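Local coordinates for protein inorganic pyrophosphatase (Helicobacter pylori, PDB 2BQX) that catalyses the hydrolysis of inorganic pyrophosphate to two phosphate ions, with magnesium as cofactor, and assembles as a homohexamer, at residues V72-D75 against V76-A80; L107-D110 against K111-P114. One frame throughout, in Å; residues are numbered along the deposited sequence.

Contact 1: residues V72-D75 against V76-A80; sequences VLSD and VAFQA
Ser74 and Val76 meet through one well-formed hydrogen bond: Val76 N donates to Ser74 OG at 3.0 Å with an N-H...O angle of 159°. The hydroxyl reaches this donor because OG stands opposite the serine's own nitrogen (chi1 169°), swung forward along the chain. Val76 closes over the same oxygen with a methyl group, CG2 lying 3.3 Å from Ser74 OG, a tight approach made possible by CG2 sitting between the backbone N and the carbonyl carbon. The serine hydroxyl is thus gripped by the amide and roofed by the branch of one residue.

Two residues further on, Phe78 points its ring back at the incoming strand end. Val72 CG1 meets Phe78 CE2 at 4.0 Å, near the ring plane and therefore at the edge, and the two side chains cross at about a right angle. Ser74 adds its methylene, with CB 4.1 Å from Phe78 CE2, so the CE2 corner of the ring touches both residues.

Further out, the side-chain amide of Asn53 holds the chain with both its polar atoms: its OD1 accepts from Phe78 N and its ND2 donates to Val76 O.

Asn53 directly precedes Tyr54, a predicted substrate-binding residue, whose side chain is about 7 Å from that of Val72. An i to i+2 bond from serine oxygen to backbone amide defines an ST turn, here reversing the chain just beyond strand 69-72 of the pyrophosphatase barrel.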
loop_
_atom_site.group_PDB
_atom_site.type_symbol
_atom_site.label_atom_id
_atom_site.label_comp_id
_atom_site.label_asym_id
_atom_site.label_seq_id
_atom_site.Cartn_x
_atom_site.Cartn_y
_atom_site.Cartn_z
ATOM N N VAL A 72 -7.822 -15.712 -12.262
ATOM C CA VAL A 72 -7.022 -16.571 -11.405
ATOM C C VAL A 72 -7.280 -16.106 -9.980
ATOM O O VAL A 72 -6.780 -15.067 -9.563
ATOM C CB VAL A 72 -5.514 -16.469 -11.736
ATOM C CG1 VAL A 72 -4.724 -17.381 -10.802
ATOM C CG2 VAL A 72 -5.271 -16.883 -13.190
ATOM N N LEU A 73 -8.099 -16.864 -9.255
ATOM C CA LEU A 73 -8.441 -16.541 -7.876
ATOM C C LEU A 73 -7.281 -16.862 -6.947
ATOM O O LEU A 73 -6.658 -17.915 -7.044
ATOM C CB LEU A 73 -9.697 -17.307 -7.453
ATOM C CG LEU A 73 -11.025 -16.718 -7.948
ATOM C CD1 LEU A 73 -11.039 -16.633 -9.464
ATOM C CD2 LEU A 73 -12.171 -17.578 -7.448
ATOM N N SER A 74 -6.992 -15.942 -6.039
ATOM C CA SER A 74 -5.874 -16.116 -5.129
ATOM C C SER A 74 -6.021 -15.097 -4.026
ATOM O O SER A 74 -6.774 -14.138 -4.165
ATOM C CB SER A 74 -4.556 -15.860 -5.876
ATOM O OG SER A 74 -3.468 -15.777 -4.972
ATOM N N ASP A 75 -5.315 -15.301 -2.923
ATOM C CA ASP A 75 -5.380 -14.319 -1.858
ATOM C C ASP A 75 -4.396 -13.206 -2.174
ATOM O O ASP A 75 -4.489 -12.118 -1.606
ATOM C CB ASP A 75 -5.032 -14.935 -0.506
ATOM C CG ASP A 75 -6.091 -15.904 -0.024
ATOM O OD1 ASP A 75 -7.276 -15.707 -0.366
ATOM O OD2 ASP A 75 -5.734 -16.846 0.705
ATOM N N VAL A 76 -3.451 -13.476 -3.075
ATOM C CA VAL A 76 -2.460 -12.466 -3.442
ATOM C C VAL A 76 -2.644 -11.933 -4.858
ATOM O O VAL A 76 -3.299 -12.559 -5.685
ATOM C CB VAL A 76 -1.008 -13.002 -3.311
ATOM C CG1 VAL A 76 -0.766 -13.509 -1.904
ATOM C CG2 VAL A 76 -0.742 -14.086 -4.342
ATOM N N ALA A 77 -2.071 -10.761 -5.111
ATOM C CA ALA A 77 -2.143 -10.110 -6.415
ATOM C C ALA A 77 -0.851 -10.348 -7.206
ATOM O O ALA A 77 0.240 -10.038 -6.724
ATOM C CB ALA A 77 -2.362 -8.601 -6.221
ATOM N N PHE A 78 -0.978 -10.908 -8.408
ATOM C CA PHE A 78 0.170 -11.172 -9.265
ATOM C C PHE A 78 0.409 -9.958 -10.162
ATOM O O PHE A 78 -0.540 -9.318 -10.623
ATOM C CB PHE A 78 -0.081 -12.417 -10.136
ATOM C CG PHE A 78 -0.340 -13.671 -9.343
ATOM C CD1 PHE A 78 0.531 -14.056 -8.326
ATOM C CD2 PHE A 78 -1.467 -14.446 -9.588
ATOM C CE1 PHE A 78 0.281 -15.196 -7.562
ATOM C CE2 PHE A 78 -1.728 -15.590 -8.829
ATOM C CZ PHE A 78 -0.852 -15.959 -7.813
ATOM N N GLN A 79 1.678 -9.660 -10.411
ATOM C CA GLN A 79 2.079 -8.521 -11.235
ATOM C C GLN A 79 1.617 -8.617 -12.682
ATOM O O GLN A 79 1.795 -9.651 -13.331
ATOM C CB GLN A 79 3.600 -8.389 -11.198
ATOM C CG GLN A 79 4.141 -7.225 -12.014
ATOM C CD GLN A 79 5.565 -6.886 -11.621
ATOM O OE1 GLN A 79 5.823 -6.458 -10.493
ATOM N NE2 GLN A 79 6.496 -7.083 -12.541
ATOM N N ALA A 80 1.021 -7.543 -13.194
ATOM C CA ALA A 80 0.567 -7.552 -14.581
ATOM C C ALA A 80 1.791 -7.856 -15.433
ATOM O O ALA A 80 2.870 -7.317 -15.196
ATOM C CB ALA A 80 -0.023 -6.198 -14.968
#

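Contact 2: residues L107-D110 against K111-P114; sequences LPID and KIDP
Ile109 O takes two backbone donors from the following residues. Asp113 N comes at 3.2 Å, nearly straight (N-H...O 169°) and in the carbonyl plane; Ile112 N is nearer, 2.9 Å from the same Ile109 O, but more bent (139°) and raised above that plane. The pair of bonds, i+3 and i+4 from one acceptor, with helical backbone angles at Asp110 and Lys111, makes a single helix-like turn where strand 99-108 runs out. Its pattern cannot go on at the next position, since Pro114 has no N-H to offer; instead Pro114 CD rests 3.4 Å from Asp110 O.

Over the turn, Ile109 CG1 sits in the crowded position between its backbone N and carbonyl carbon, which brings it to 3.7 Å from both CG1 and CD1 of Ile112. Behind them, Pro108 CB touches Ile112 CG2 at 4.2 Å.

The acids look outside for partners: Asp113 OD1 is hydrogen-bonded to Thr115 OG1, and Asp110 OD1 makes a long, weak ion pair with Arg87. Lys111 O accepts from the NE of Arg42, a predicted substrate-binding residue of a neighbouring subunit.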
loop_
_atom_site.group_PDB
_atom_site.type_symbol
_atom_site.label_atom_id
_atom_site.label_comp_id
_atom_site.label_asym_id
_atom_site.label_seq_id
_atom_site.Cartn_x
_atom_site.Cartn_y
_atom_site.Cartn_z
ATOM N N LEU A 107 -7.308 -21.344 -10.470
ATOM C CA LEU A 107 -6.514 -21.157 -9.262
ATOM C C LEU A 107 -5.075 -21.510 -9.621
ATOM O O LEU A 107 -4.831 -22.284 -10.548
ATOM C CB LEU A 107 -7.005 -22.094 -8.153
ATOM C CG LEU A 107 -8.349 -21.769 -7.492
ATOM C CD1 LEU A 107 -8.898 -23.003 -6.807
ATOM C CD2 LEU A 107 -8.166 -20.629 -6.498
ATOM N N PRO A 108 -4.100 -20.930 -8.910
ATOM C CA PRO A 108 -2.713 -21.268 -9.235
ATOM C C PRO A 108 -2.554 -22.748 -8.917
ATOM O O PRO A 108 -3.292 -23.274 -8.087
ATOM C CB PRO A 108 -1.908 -20.406 -8.267
ATOM C CG PRO A 108 -2.806 -19.225 -8.031
ATOM C CD PRO A 108 -4.159 -19.877 -7.882
ATOM N N ILE A 109 -1.616 -23.426 -9.565
ATOM C CA ILE A 109 -1.428 -24.835 -9.257
ATOM C C ILE A 109 -0.882 -24.924 -7.838
ATOM O O ILE A 109 -0.233 -23.989 -7.359
ATOM C CB ILE A 109 -0.452 -25.518 -10.235
ATOM C CG1 ILE A 109 0.855 -24.729 -10.313
ATOM C CG2 ILE A 109 -1.099 -25.641 -11.619
ATOM C CD1 ILE A 109 1.912 -25.399 -11.169
ATOM N N ASP A 110 -1.150 -26.040 -7.167
ATOM C CA ASP A 110 -0.700 -26.238 -5.789
ATOM C C ASP A 110 0.802 -26.048 -5.583
ATOM O O ASP A 110 1.238 -25.637 -4.507
ATOM C CB ASP A 110 -1.117 -27.628 -5.287
ATOM C CG ASP A 110 -2.610 -27.743 -5.048
ATOM O OD1 ASP A 110 -3.301 -26.704 -5.037
ATOM O OD2 ASP A 110 -3.103 -28.875 -4.857
ATOM N N LYS A 111 1.594 -26.342 -6.608
ATOM C CA LYS A 111 3.039 -26.186 -6.500
ATOM C C LYS A 111 3.400 -24.715 -6.266
ATOM O O LYS A 111 4.379 -24.403 -5.581
ATOM C CB LYS A 111 3.722 -26.704 -7.770
ATOM C CG LYS A 111 5.240 -26.697 -7.714
ATOM C CD LYS A 111 5.839 -27.333 -8.957
ATOM C CE LYS A 111 7.360 -27.283 -8.934
ATOM N NZ LYS A 111 7.926 -28.018 -7.769
ATOM N N ILE A 112 2.600 -23.815 -6.830
ATOM C CA ILE A 112 2.823 -22.376 -6.686
ATOM C C ILE A 112 2.254 -21.846 -5.367
ATOM O O ILE A 112 2.938 -21.141 -4.624
ATOM C CB ILE A 112 2.185 -21.598 -7.866
ATOM C CG1 ILE A 112 2.922 -21.937 -9.161
ATOM C CG2 ILE A 112 2.227 -20.096 -7.593
ATOM C CD1 ILE A 112 2.316 -21.312 -10.402
ATOM N N ASP A 113 0.999 -22.183 -5.091
ATOM C CA ASP A 113 0.323 -21.771 -3.865
ATOM C C ASP A 113 -0.811 -22.760 -3.588
ATOM O O ASP A 113 -1.791 -22.812 -4.335
ATOM C CB ASP A 113 -0.246 -20.352 -4.017
ATOM C CG ASP A 113 -0.882 -19.834 -2.736
ATOM O OD1 ASP A 113 -0.986 -20.600 -1.758
ATOM O OD2 ASP A 113 -1.281 -18.655 -2.702
ATOM N N PRO A 114 -0.685 -23.567 -2.523
ATOM C CA PRO A 114 -1.704 -24.554 -2.160
ATOM C C PRO A 114 -2.816 -24.025 -1.261
ATOM O O PRO A 114 -3.649 -24.794 -0.781
ATOM C CB PRO A 114 -0.886 -25.641 -1.473
ATOM C CG PRO A 114 0.134 -24.829 -0.728
ATOM C CD PRO A 114 0.560 -23.800 -1.765
#

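Overall arrangement
From the N terminus, the chain leaves strand 69-72 and at once closes contact 1, a short turn within the loop leading to strand 83-96. It then runs through that strand and its antiparallel partner 99-108 before contact 2 opens the loop that leads to helix 127-139. The two follow in series, neither nested nor crossed, and their centres are 11 Å apart, consistent with strands 69-72 and 99-108 being parallel neighbours. Pro108 forms the joint: its CG is 3.8 Å from Phe78 CZ and equally 3.8 Å from Val72 CG1. Both turns also face a neighbouring subunit, whose Val40 packs against Phe78 and Ile112, linking the loops that follow the two strands to the hexamer interface.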